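Local coordinates for protein 2,3-dihydroxybenzoate-AMP ligase (Mycobacterium smegmatis, PDB 5KEI) that belongs to the ANL clan of AMP-binding enzymes, pairing a large AMP-binding domain with a smaller AMP-binding C-terminal domain, at residues A[49-54]-A[78-83]; A[61-66]-A[74-79]; A[85-90]-A[116-121]; A[90-95]-A[171-176]; A[111-116]-A[265-270]. All coordinates share one frame; numbering follows the deposited sequence.

From the N terminus, interaction 1 closes the loop between helices 49-57 and 73-88, and interaction 2, ending on the same helix, closes the shorter loop through strands 62-65 and 70-72 inside it. Interaction 3 opens after both and brings the ends of helices 73-88 and 107-117 together. Interaction 4 crosses it, starting at the shared Leu-90 and running to strand 173-177 of the seven-stranded sheet. Interaction 5 begins within the loops of interactions 3 and 4, crosses both, and carries helix 107-117 to helix 265-271. Interactions 1, 2 and 5 touch one another, with centres 9 to 11 Å apart, and tie the helices to the edge of the nine-stranded sheet.

Interaction 1: A[49-54]-A[78-83]; sequences SVLRTA and RLADRA
Arg-52 starts out with CG trans to its own backbone N (chi1 -171°), and two successive bends, at chi2 and chi3, then swing the guanidinium across to Asp-81, whose CG lies trans to its carbonyl carbon and beside its N. The two groups meet end-on with one nitrogen to each oxygen: Arg-52 NH2 to Asp-81 OD1 at 2.9 Å and Arg-52 NH1 to Asp-81 OD2 at 3.1 Å. Both bonds are nearly straight, the NH1 one having an angle of 166° at hydrogen. OD1 uses its syn lone pair, whereas OD2 is met on the syn side but tilted from the carboxylate plane, in keeping with the 32° between the two planes. Two points of attachment restrict rotation of either group. This bidentate salt bridge joins helices 49-57 and 73-88 within the AMP-binding domain. Beside it, the methyl Leu-51 CD2 rests 3.9 Å from Ala-80 CB, a small apolar contact on the buried side. Arg-52 NH1 also forms a salt bridge with Asp-77, one turn earlier on helix 73-88. Arg-117 of helix 107-117 comes close too, with a long, weak ion pair to OD1 of Asp-81, so the acidic pair probably offsets the gathered positive charge.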
# COMPACT_ATOMS: atom_id res chain seq x y z
N SER A 49 16.45 2.39 12.07
CA SER A 49 17.85 2.79 11.98
C SER A 49 18.04 3.86 10.92
O SER A 49 19.07 4.54 10.89
CB SER A 49 18.77 1.61 11.67
OG SER A 49 18.69 1.28 10.29
N VAL A 50 17.05 4.00 10.04
CA VAL A 50 17.08 5.07 9.06
C VAL A 50 17.16 6.41 9.80
O VAL A 50 17.94 7.27 9.42
CB VAL A 50 15.85 5.03 8.11
CG1 VAL A 50 15.82 6.29 7.21
CG2 VAL A 50 15.88 3.78 7.27
N LEU A 51 16.39 6.57 10.88
CA LEU A 51 16.42 7.82 11.65
C LEU A 51 17.71 7.93 12.46
O LEU A 51 18.33 8.99 12.52
CB LEU A 51 15.22 7.93 12.59
CG LEU A 51 15.23 9.03 13.67
CD1 LEU A 51 15.49 10.44 13.10
CD2 LEU A 51 13.92 9.00 14.44
N ARG A 52 18.09 6.80 13.06
CA ARG A 52 19.27 6.71 13.90
C ARG A 52 20.51 7.11 13.11
O ARG A 52 21.29 7.95 13.56
CB ARG A 52 19.42 5.29 14.45
CG ARG A 52 20.51 5.14 15.52
CD ARG A 52 20.11 5.83 16.79
NE ARG A 52 19.09 5.07 17.52
CZ ARG A 52 18.33 5.58 18.48
NH1 ARG A 52 18.45 6.86 18.82
NH2 ARG A 52 17.43 4.82 19.10
N THR A 53 20.68 6.50 11.94
CA THR A 53 21.86 6.78 11.13
C THR A 53 21.85 8.21 10.62
O THR A 53 22.87 8.89 10.65
CB THR A 53 21.95 5.81 9.95
OG1 THR A 53 22.08 4.47 10.47
CG2 THR A 53 23.16 6.14 9.06
N ALA A 54 20.68 8.68 10.19
CA ALA A 54 20.49 10.07 9.80
C ALA A 54 20.81 11.05 10.94
O ALA A 54 21.39 12.10 10.73
CB ALA A 54 19.06 10.28 9.30
N ARG A 78 15.50 11.88 19.46
CA ARG A 78 15.20 11.82 20.89
C ARG A 78 13.70 11.64 21.13
O ARG A 78 13.29 10.86 21.98
CB ARG A 78 15.67 13.09 21.62
CG ARG A 78 17.18 13.27 21.65
CD ARG A 78 17.55 14.61 22.29
NE ARG A 78 18.73 15.21 21.65
CZ ARG A 78 18.76 16.43 21.10
NH1 ARG A 78 17.68 17.20 21.11
NH2 ARG A 78 19.88 16.88 20.55
N LEU A 79 12.90 12.38 20.36
CA LEU A 79 11.46 12.30 20.46
C LEU A 79 10.96 10.88 20.24
O LEU A 79 10.13 10.40 21.00
CB LEU A 79 10.81 13.24 19.45
CG LEU A 79 10.93 14.71 19.81
CD1 LEU A 79 10.38 15.56 18.67
CD2 LEU A 79 10.19 14.98 21.10
N ALA A 80 11.47 10.22 19.20
CA ALA A 80 11.10 8.85 18.92
C ALA A 80 11.51 7.93 20.07
O ALA A 80 10.76 7.03 20.44
CB ALA A 80 11.73 8.37 17.62
N ASP A 81 12.71 8.15 20.60
CA ASP A 81 13.20 7.39 21.76
C ASP A 81 12.24 7.55 22.92
O ASP A 81 11.82 6.56 23.54
CB ASP A 81 14.62 7.83 22.18
CG ASP A 81 15.73 7.16 21.37
OD1 ASP A 81 15.48 6.12 20.73
OD2 ASP A 81 16.87 7.68 21.38
N ARG A 82 11.90 8.79 23.22
CA ARG A 82 11.00 9.09 24.33
C ARG A 82 9.61 8.53 24.09
O ARG A 82 8.95 8.03 25.01
CB ARG A 82 10.92 10.59 24.58
CG ARG A 82 12.05 11.09 25.47
CD ARG A 82 12.08 12.60 25.48
NE ARG A 82 10.78 13.16 25.84
CZ ARG A 82 10.43 14.43 25.64
NH1 ARG A 82 11.29 15.27 25.07
NH2 ARG A 82 9.23 14.85 26.00
N ALA A 83 9.16 8.59 22.84
CA ALA A 83 7.85 8.10 22.49
C ALA A 83 7.83 6.59 22.67
O ALA A 83 6.84 6.02 23.10
CB ALA A 83 7.47 8.49 21.06

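Interaction 2: A[61-66]-A[74-79]; sequences HIAVID and AELDRL
Apolar contact between Leu-76 and the pair Ala-63 and Val-64 carries the whole meeting, and all of it passes through a single methyl group. Leu-76 CD2 lies 3.9 Å from Ala-63 CB, 4.0 Å from Val-64 CG1 and 4.2 Å from Val-64 CG2. The leucine holds its CG trans to the backbone N (chi1 175°), which sends the branch from the helix to the strand, where it meets the valine side chain at about a right angle. All three residues are buried.

Backbone geometry explains why two consecutive strand residues can share one partner. Ala-63 and Val-64 both stand opposite His-71 of the adjoining antiparallel strand, a classic beta bulge, and Ala-63 has the nearly helical phi/psi of -94° and -50°. The usual alternation is thereby broken, and both side chains point at the helix.

Polar interactions run to other parts of the chain, none crossing between the segments. Glu-75 OE1 accepts from the backbone N of Thr-72 at the start of the helix, while Asp-77 OD1 forms a salt bridge with Arg-117 of helix 107-117.

The contact thus folds helix 73-88 back on the hairpin that precedes it. Strand 62-65 lies between strands 70-72 and 275-278 at one margin of the nine-stranded sheet, and Leu-51 of helix 49-57 packs against Leu-76.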
# COMPACT_ATOMS: atom_id res chain seq x y z
N HIS A 61 20.69 19.12 10.68
CA HIS A 61 19.80 19.35 9.53
C HIS A 61 18.34 19.23 9.99
O HIS A 61 18.02 18.41 10.85
CB HIS A 61 20.08 18.34 8.39
CG HIS A 61 21.30 18.64 7.58
ND1 HIS A 61 22.52 18.98 8.14
CD2 HIS A 61 21.50 18.63 6.23
CE1 HIS A 61 23.41 19.17 7.18
NE2 HIS A 61 22.82 18.96 6.02
N ILE A 62 17.47 20.04 9.42
CA ILE A 62 16.05 19.93 9.70
C ILE A 62 15.52 18.63 9.12
O ILE A 62 15.73 18.33 7.95
CB ILE A 62 15.27 21.12 9.11
CG1 ILE A 62 15.87 22.43 9.61
CG2 ILE A 62 13.82 21.02 9.49
CD1 ILE A 62 15.79 22.59 11.10
N ALA A 63 14.84 17.83 9.94
CA ALA A 63 14.37 16.53 9.48
C ALA A 63 12.94 16.62 8.97
O ALA A 63 12.64 16.15 7.87
CB ALA A 63 14.48 15.50 10.60
N VAL A 64 12.06 17.22 9.77
CA VAL A 64 10.65 17.29 9.44
C VAL A 64 10.11 18.69 9.74
O VAL A 64 10.58 19.36 10.66
CB VAL A 64 9.86 16.23 10.22
CG1 VAL A 64 10.21 14.82 9.74
CG2 VAL A 64 10.14 16.36 11.72
N ILE A 65 9.16 19.16 8.92
CA ILE A 65 8.54 20.48 9.13
C ILE A 65 7.03 20.38 8.95
O ILE A 65 6.56 19.64 8.10
CB ILE A 65 9.06 21.56 8.13
CG1 ILE A 65 10.59 21.56 8.04
CG2 ILE A 65 8.58 22.93 8.53
CD1 ILE A 65 11.13 22.75 7.27
N ASP A 66 6.27 21.10 9.78
CA ASP A 66 4.85 21.33 9.49
C ASP A 66 4.54 22.78 9.84
O ASP A 66 5.46 23.54 10.18
CB ASP A 66 3.91 20.35 10.21
CG ASP A 66 4.03 20.38 11.74
OD1 ASP A 66 4.27 21.45 12.33
OD2 ASP A 66 3.84 19.30 12.37
N ALA A 74 18.51 15.37 15.11
CA ALA A 74 18.89 15.06 16.49
C ALA A 74 17.70 15.17 17.43
O ALA A 74 17.48 14.32 18.30
CB ALA A 74 20.03 15.96 16.95
N GLU A 75 16.92 16.23 17.25
CA GLU A 75 15.70 16.44 18.02
C GLU A 75 14.65 15.36 17.76
O GLU A 75 13.97 14.93 18.68
CB GLU A 75 15.13 17.83 17.72
CG GLU A 75 16.04 18.93 18.23
CD GLU A 75 15.72 20.31 17.67
OE1 GLU A 75 14.75 20.43 16.89
OE2 GLU A 75 16.45 21.26 18.02
N LEU A 76 14.51 14.94 16.50
CA LEU A 76 13.52 13.91 16.14
C LEU A 76 13.92 12.54 16.69
O LEU A 76 13.08 11.76 17.14
CB LEU A 76 13.34 13.85 14.61
CG LEU A 76 12.43 12.75 14.03
CD1 LEU A 76 11.05 12.76 14.67
CD2 LEU A 76 12.32 12.88 12.51
N ASP A 77 15.22 12.25 16.66
CA ASP A 77 15.76 11.00 17.19
C ASP A 77 15.45 10.80 18.68
O ASP A 77 15.19 9.68 19.12
CB ASP A 77 17.27 10.96 16.97
CG ASP A 77 17.83 9.54 16.97
OD1 ASP A 77 17.14 8.63 16.46
OD2 ASP A 77 18.95 9.34 17.47
N ARG A 78 15.50 11.88 19.46
CA ARG A 78 15.20 11.82 20.89
C ARG A 78 13.70 11.64 21.13
O ARG A 78 13.29 10.86 21.98
CB ARG A 78 15.67 13.09 21.62
CG ARG A 78 17.18 13.27 21.65
CD ARG A 78 17.55 14.61 22.29
NE ARG A 78 18.73 15.21 21.65
CZ ARG A 78 18.76 16.43 21.10
NH1 ARG A 78 17.68 17.20 21.11
NH2 ARG A 78 19.88 16.88 20.55
N LEU A 79 12.90 12.38 20.36
CA LEU A 79 11.46 12.30 20.46
C LEU A 79 10.96 10.88 20.24
O LEU A 79 10.13 10.40 21.00
CB LEU A 79 10.81 13.24 19.45
CG LEU A 79 10.93 14.71 19.81
CD1 LEU A 79 10.38 15.56 18.67
CD2 LEU A 79 10.19 14.98 21.10

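Interaction 3: A[85-90]-A[116-121]; sequences AGIAGL and LRAGAV
Ile-87 meets Ala-118 where helix 107-117 terminates in a Schellman motif, so the contact joins the C-terminal turns of two helices of the AMP-binding domain. Gly-119 is the first residue there to leave helical geometry, with phi at 84°, and its N bonds back to Leu-116 O at 2.9 Å. The wider bond of the motif is probably the one from Ala-120 N to Leu-115 O.

The tight part is a pair of methyls. Ile-87 CG2, trans to its own backbone N because chi1 is -75°, comes within 3.8 Å of Ala-118 CB, and the branching carbon Ile-87 CB follows at 4.1 Å. Ala-118 is small enough for the backbones to draw near, the CA atoms of Ala-88 and Ala-118 standing 5.8 Å apart. The other arm of the isoleucine is buried as well: its CD1 packs against Leu-115, a turn earlier on helix 107-117.

Toward solvent the packing slackens. Ala-88 is partly exposed, Ala-88 CB comes no nearer than 4.8 Å to Ala-118 CB, and its side chain leans instead on Pro-198; Gly-89 beyond it is exposed. Hydrogen bonds between the segments are absent. The Ala-88 backbone still approaches its partner, Ala-88 N lying 4.4 Å from Ala-118 CB.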
# COMPACT_ATOMS: atom_id res chain seq x y z
N ALA A 85 9.75 4.66 24.79
CA ALA A 85 9.71 4.33 26.21
C ALA A 85 8.29 4.46 26.73
O ALA A 85 7.80 3.58 27.43
CB ALA A 85 10.66 5.22 26.99
N GLY A 86 7.62 5.55 26.37
CA GLY A 86 6.23 5.76 26.76
C GLY A 86 5.33 4.62 26.31
O GLY A 86 4.49 4.12 27.09
N ILE A 87 5.52 4.19 25.06
CA ILE A 87 4.70 3.14 24.46
C ILE A 87 4.95 1.79 25.12
O ILE A 87 4.01 1.07 25.45
CB ILE A 87 4.96 3.03 22.94
CG1 ILE A 87 4.30 4.20 22.20
CG2 ILE A 87 4.43 1.71 22.41
CD1 ILE A 87 4.91 4.52 20.83
N ALA A 88 6.23 1.45 25.30
CA ALA A 88 6.62 0.26 26.06
C ALA A 88 6.06 0.30 27.49
O ALA A 88 5.75 -0.75 28.09
CB ALA A 88 8.15 0.14 26.09
N GLY A 89 5.91 1.51 28.01
CA GLY A 89 5.34 1.73 29.33
C GLY A 89 3.87 1.36 29.48
O GLY A 89 3.39 1.16 30.60
N LEU A 90 3.14 1.29 28.37
CA LEU A 90 1.73 0.92 28.42
C LEU A 90 1.59 -0.60 28.36
O LEU A 90 0.50 -1.14 28.56
CB LEU A 90 0.93 1.57 27.28
CG LEU A 90 0.86 3.10 27.14
CD1 LEU A 90 0.09 3.46 25.87
CD2 LEU A 90 0.20 3.75 28.35
N LEU A 116 8.16 2.06 16.09
CA LEU A 116 9.16 1.11 15.61
C LEU A 116 10.19 0.76 16.70
O LEU A 116 10.63 -0.39 16.82
CB LEU A 116 9.89 1.65 14.38
CG LEU A 116 9.09 1.74 13.08
CD1 LEU A 116 9.90 2.48 12.02
CD2 LEU A 116 8.65 0.37 12.58
N ARG A 117 10.57 1.77 17.47
CA ARG A 117 11.60 1.58 18.49
C ARG A 117 11.06 0.84 19.71
O ARG A 117 11.84 0.30 20.48
CB ARG A 117 12.20 2.92 18.91
CG ARG A 117 12.91 3.62 17.77
CD ARG A 117 14.11 4.36 18.21
NE ARG A 117 14.92 4.71 17.06
CZ ARG A 117 15.29 5.95 16.79
NH1 ARG A 117 14.94 6.92 17.61
NH2 ARG A 117 16.02 6.20 15.71
N ALA A 118 9.74 0.79 19.87
CA ALA A 118 9.15 -0.06 20.88
C ALA A 118 9.01 -1.49 20.33
O ALA A 118 8.66 -2.43 21.05
CB ALA A 118 7.81 0.48 21.34
N GLY A 119 9.33 -1.65 19.05
CA GLY A 119 9.26 -2.95 18.41
C GLY A 119 7.85 -3.27 17.94
O GLY A 119 7.57 -4.38 17.50
N ALA A 120 6.96 -2.29 18.02
CA ALA A 120 5.59 -2.48 17.57
C ALA A 120 5.55 -2.47 16.04
O ALA A 120 6.46 -1.94 15.37
CB ALA A 120 4.68 -1.44 18.14
N VAL A 121 4.52 -3.08 15.49
CA VAL A 121 4.39 -3.18 14.05
C VAL A 121 3.18 -2.35 13.67
O VAL A 121 2.06 -2.82 13.80
CB VAL A 121 4.23 -4.64 13.59
CG1 VAL A 121 3.98 -4.71 12.08
CG2 VAL A 121 5.48 -5.45 14.00

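Interaction 4: A[90-95]-A[171-176]; sequences LGIRPG and VRHVLV
The imidazole of His-173 is sandwiched between two CB atoms. Leu-90 CB stands over one face, 4.0 Å from the ring centroid and 17° off the normal, a CH-pi contact. The opposite face is approached by Arg-172 CB, 4.2 Å above the plane and displaced toward the rim, while the guanidinium of the same arginine has His-173 CE1 at its edge, in plane. Ile-92 CG1 arrives obliquely, 4.2 Å from His-173 CD2. His-173 NE2 donates to Leu-90 O over 3.0 Å, but the bond is weak, bent to 122° at hydrogen. One residue therefore engages the histidine twice, through its methylene and through its carbonyl.

Leu-90 is followed by Gly-91, whose phi of 102° marks a Schellman motif at the close of helix 73-88. The chain then turns toward strand 97-101, and Ile-92 packs against Ala-145 of strand 145-149, so the loop lies along one side of the seven-stranded mixed sheet. Strand alternation orders the other partner: His-173 and Leu-175 point at the loop, whereas Val-174 between them points away, to helix 158-167.

Farther in, the ends of Leu-90 and Leu-175 meet tip to tip. Leu-90 CD1 is 3.9 Å from Leu-175 CD1 and also 3.9 Å from Leu-175 CD2, and so meets both ends of the fork. Val-189 of helix 186-190 packs on both leucines, and Ala-145 touches His-173 as well as Ile-92.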
# COMPACT_ATOMS: atom_id res chain seq x y z
N LEU A 90 3.14 1.29 28.37
CA LEU A 90 1.73 0.92 28.42
C LEU A 90 1.59 -0.60 28.36
O LEU A 90 0.50 -1.14 28.56
CB LEU A 90 0.93 1.57 27.28
CG LEU A 90 0.86 3.10 27.14
CD1 LEU A 90 0.09 3.46 25.87
CD2 LEU A 90 0.20 3.75 28.35
N GLY A 91 2.69 -1.28 28.07
CA GLY A 91 2.67 -2.73 28.01
C GLY A 91 2.62 -3.27 26.60
O GLY A 91 2.49 -4.48 26.40
N ILE A 92 2.73 -2.38 25.62
CA ILE A 92 2.87 -2.77 24.22
C ILE A 92 4.25 -3.39 24.01
O ILE A 92 5.28 -2.80 24.37
CB ILE A 92 2.66 -1.58 23.26
CG1 ILE A 92 1.23 -1.05 23.40
CG2 ILE A 92 2.97 -1.98 21.82
CD1 ILE A 92 0.97 0.27 22.69
N ARG A 93 4.27 -4.59 23.45
CA ARG A 93 5.47 -5.42 23.41
C ARG A 93 5.91 -5.65 21.97
O ARG A 93 5.10 -5.57 21.07
CB ARG A 93 5.20 -6.76 24.12
CG ARG A 93 4.76 -6.61 25.57
CD ARG A 93 5.95 -6.58 26.53
NE ARG A 93 6.42 -7.93 26.82
CZ ARG A 93 7.56 -8.46 26.38
NH1 ARG A 93 8.39 -7.74 25.64
NH2 ARG A 93 7.88 -9.71 26.71
N PRO A 94 7.21 -5.95 21.76
CA PRO A 94 7.70 -6.26 20.41
C PRO A 94 6.76 -7.21 19.65
O PRO A 94 6.27 -8.19 20.22
CB PRO A 94 9.06 -6.90 20.67
CG PRO A 94 9.53 -6.22 21.90
CD PRO A 94 8.30 -6.00 22.75
N GLY A 95 6.50 -6.90 18.38
CA GLY A 95 5.64 -7.72 17.54
C GLY A 95 4.18 -7.33 17.57
O GLY A 95 3.42 -7.69 16.68
N VAL A 171 -7.95 -4.55 21.57
CA VAL A 171 -7.44 -3.20 21.42
C VAL A 171 -7.53 -2.56 22.79
O VAL A 171 -8.54 -1.95 23.13
CB VAL A 171 -8.21 -2.38 20.36
CG1 VAL A 171 -7.62 -0.97 20.22
CG2 VAL A 171 -8.22 -3.11 19.02
N ARG A 172 -6.48 -2.74 23.57
CA ARG A 172 -6.48 -2.38 24.99
C ARG A 172 -6.20 -0.90 25.23
O ARG A 172 -6.55 -0.36 26.28
CB ARG A 172 -5.44 -3.23 25.74
CG ARG A 172 -5.98 -3.92 26.99
CD ARG A 172 -4.87 -4.65 27.77
NE ARG A 172 -5.16 -4.84 29.19
CZ ARG A 172 -4.98 -3.92 30.13
NH1 ARG A 172 -4.51 -2.72 29.80
NH2 ARG A 172 -5.26 -4.18 31.40
N HIS A 173 -5.58 -0.25 24.26
CA HIS A 173 -5.19 1.15 24.40
C HIS A 173 -5.62 1.99 23.23
O HIS A 173 -5.47 1.60 22.08
CB HIS A 173 -3.67 1.27 24.55
CG HIS A 173 -3.12 0.50 25.70
ND1 HIS A 173 -3.45 0.79 27.01
CD2 HIS A 173 -2.26 -0.55 25.75
CE1 HIS A 173 -2.81 -0.05 27.81
NE2 HIS A 173 -2.08 -0.86 27.07
N VAL A 174 -6.16 3.16 23.54
CA VAL A 174 -6.37 4.19 22.53
C VAL A 174 -5.57 5.44 22.89
O VAL A 174 -5.72 5.98 23.99
CB VAL A 174 -7.85 4.54 22.40
CG1 VAL A 174 -8.04 5.61 21.32
CG2 VAL A 174 -8.65 3.29 22.08
N LEU A 175 -4.70 5.88 21.98
CA LEU A 175 -3.88 7.07 22.19
C LEU A 175 -4.31 8.18 21.24
O LEU A 175 -4.25 8.03 20.02
CB LEU A 175 -2.40 6.76 21.98
CG LEU A 175 -1.70 5.87 23.02
CD1 LEU A 175 -2.02 4.41 22.76
CD2 LEU A 175 -0.20 6.09 23.00
N VAL A 176 -4.76 9.28 21.81
CA VAL A 176 -5.31 10.37 21.04
C VAL A 176 -4.38 11.59 21.05
O VAL A 176 -4.07 12.13 22.11
CB VAL A 176 -6.71 10.78 21.58
CG1 VAL A 176 -7.31 11.89 20.72
CG2 VAL A 176 -7.62 9.57 21.63

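Interaction 5: A[111-116]-A[265-270]; sequences ALFGLL and GLLGAM
Phe-113 reaches from helix 107-117 toward Leu-267 and Met-270 of helix 265-271. Its CB passes Ala-80 of helix 73-88, and CG, held trans to the carbonyl carbon by a chi1 of -69°, lies against Leu-51 of helix 49-57. Farther along the ring, the atoms of helix 265-271 take over. Phe-113 CE1 meets the sulfur, Met-270 SD, at 3.5 Å, and Met-270 CE at 3.6 Å. At the tip, Phe-113 CZ comes to 3.4 Å from Leu-267 CD2, a close approach, and is 3.6 Å from Met-270 CE.

Neither partner sits squarely on a face or at an edge of the ring: Met-270 SD is 4.5 Å from the centroid of the Phe-113 ring and 63° off its normal, and Leu-267 CD2 is likewise oblique. The bend at chi3 of Met-270 brings sulfur and terminal methyl both into contact with CE1 and CZ of Phe-113. Phe-113 and Leu-267 run alongside one another, each pointing to the other's helix, so long side chains interdigitate where the axes of segments 111-116 and 265-270 come no closer than 13.3 Å and cross at -77°. Leu-112 CD2 adds an apolar contact with Leu-267 CD2 at 4.2 Å.

Every touching residue is buried. The Met-aromatic contact belongs to the apolar interior of the AMP-binding domain, where helix 107-117, which precedes strand 121-124 of the seven-stranded sheet, packs against helix 265-271, which leads into strand 275-278 of the nine-stranded one.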
# COMPACT_ATOMS: atom_id res chain seq x y z
N ALA A 111 5.44 9.40 15.81
CA ALA A 111 4.70 8.15 15.99
C ALA A 111 5.33 6.95 15.26
O ALA A 111 5.43 5.86 15.83
CB ALA A 111 3.27 8.33 15.55
N LEU A 112 5.73 7.13 14.00
CA LEU A 112 6.25 6.02 13.23
C LEU A 112 7.52 5.42 13.89
O LEU A 112 7.56 4.24 14.22
CB LEU A 112 6.53 6.46 11.79
CG LEU A 112 7.14 5.43 10.83
CD1 LEU A 112 6.23 4.21 10.61
CD2 LEU A 112 7.50 6.08 9.48
N PHE A 113 8.53 6.25 14.14
CA PHE A 113 9.78 5.74 14.71
C PHE A 113 9.63 5.43 16.20
O PHE A 113 10.25 4.50 16.70
CB PHE A 113 10.93 6.73 14.44
CG PHE A 113 11.29 6.80 12.99
CD1 PHE A 113 10.82 7.83 12.19
CD2 PHE A 113 12.04 5.80 12.41
CE1 PHE A 113 11.13 7.87 10.85
CE2 PHE A 113 12.35 5.83 11.07
CZ PHE A 113 11.90 6.88 10.29
N GLY A 114 8.77 6.19 16.89
CA GLY A 114 8.40 5.89 18.26
C GLY A 114 7.86 4.48 18.36
O GLY A 114 8.35 3.67 19.16
N LEU A 115 6.87 4.18 17.54
CA LEU A 115 6.31 2.84 17.49
C LEU A 115 7.35 1.77 17.10
O LEU A 115 7.42 0.70 17.73
CB LEU A 115 5.13 2.81 16.51
CG LEU A 115 3.83 3.39 17.08
CD1 LEU A 115 2.81 3.64 16.00
CD2 LEU A 115 3.28 2.43 18.13
N LEU A 116 8.16 2.06 16.09
CA LEU A 116 9.16 1.11 15.61
C LEU A 116 10.19 0.76 16.70
O LEU A 116 10.63 -0.39 16.82
CB LEU A 116 9.89 1.65 14.38
CG LEU A 116 9.09 1.74 13.08
CD1 LEU A 116 9.90 2.48 12.02
CD2 LEU A 116 8.65 0.37 12.58
N GLY A 265 9.62 9.37 -0.75
CA GLY A 265 8.86 9.84 0.40
C GLY A 265 9.69 10.30 1.58
O GLY A 265 10.87 10.62 1.44
N LEU A 266 9.05 10.36 2.74
CA LEU A 266 9.68 10.72 4.01
C LEU A 266 10.92 9.86 4.34
O LEU A 266 11.98 10.40 4.65
CB LEU A 266 8.66 10.62 5.15
CG LEU A 266 9.27 10.64 6.56
CD1 LEU A 266 9.73 12.02 6.96
CD2 LEU A 266 8.29 10.09 7.57
N LEU A 267 10.79 8.55 4.23
CA LEU A 267 11.89 7.64 4.55
C LEU A 267 13.08 7.75 3.62
O LEU A 267 14.25 7.78 4.06
CB LEU A 267 11.37 6.20 4.57
CG LEU A 267 10.36 6.02 5.72
CD1 LEU A 267 9.79 4.64 5.79
CD2 LEU A 267 10.98 6.36 7.07
N GLY A 268 12.81 7.79 2.32
CA GLY A 268 13.88 7.92 1.36
C GLY A 268 14.56 9.25 1.61
O GLY A 268 15.78 9.33 1.65
N ALA A 269 13.76 10.30 1.80
CA ALA A 269 14.30 11.60 2.16
C ALA A 269 15.20 11.49 3.40
O ALA A 269 16.27 12.09 3.44
CB ALA A 269 13.17 12.60 2.40
N MET A 270 14.80 10.69 4.39
CA MET A 270 15.59 10.58 5.61
C MET A 270 16.88 9.80 5.40
O MET A 270 17.84 9.98 6.15
CB MET A 270 14.76 9.94 6.73
CG MET A 270 13.80 10.90 7.43
SD MET A 270 12.79 10.06 8.67
CE MET A 270 13.97 9.81 9.97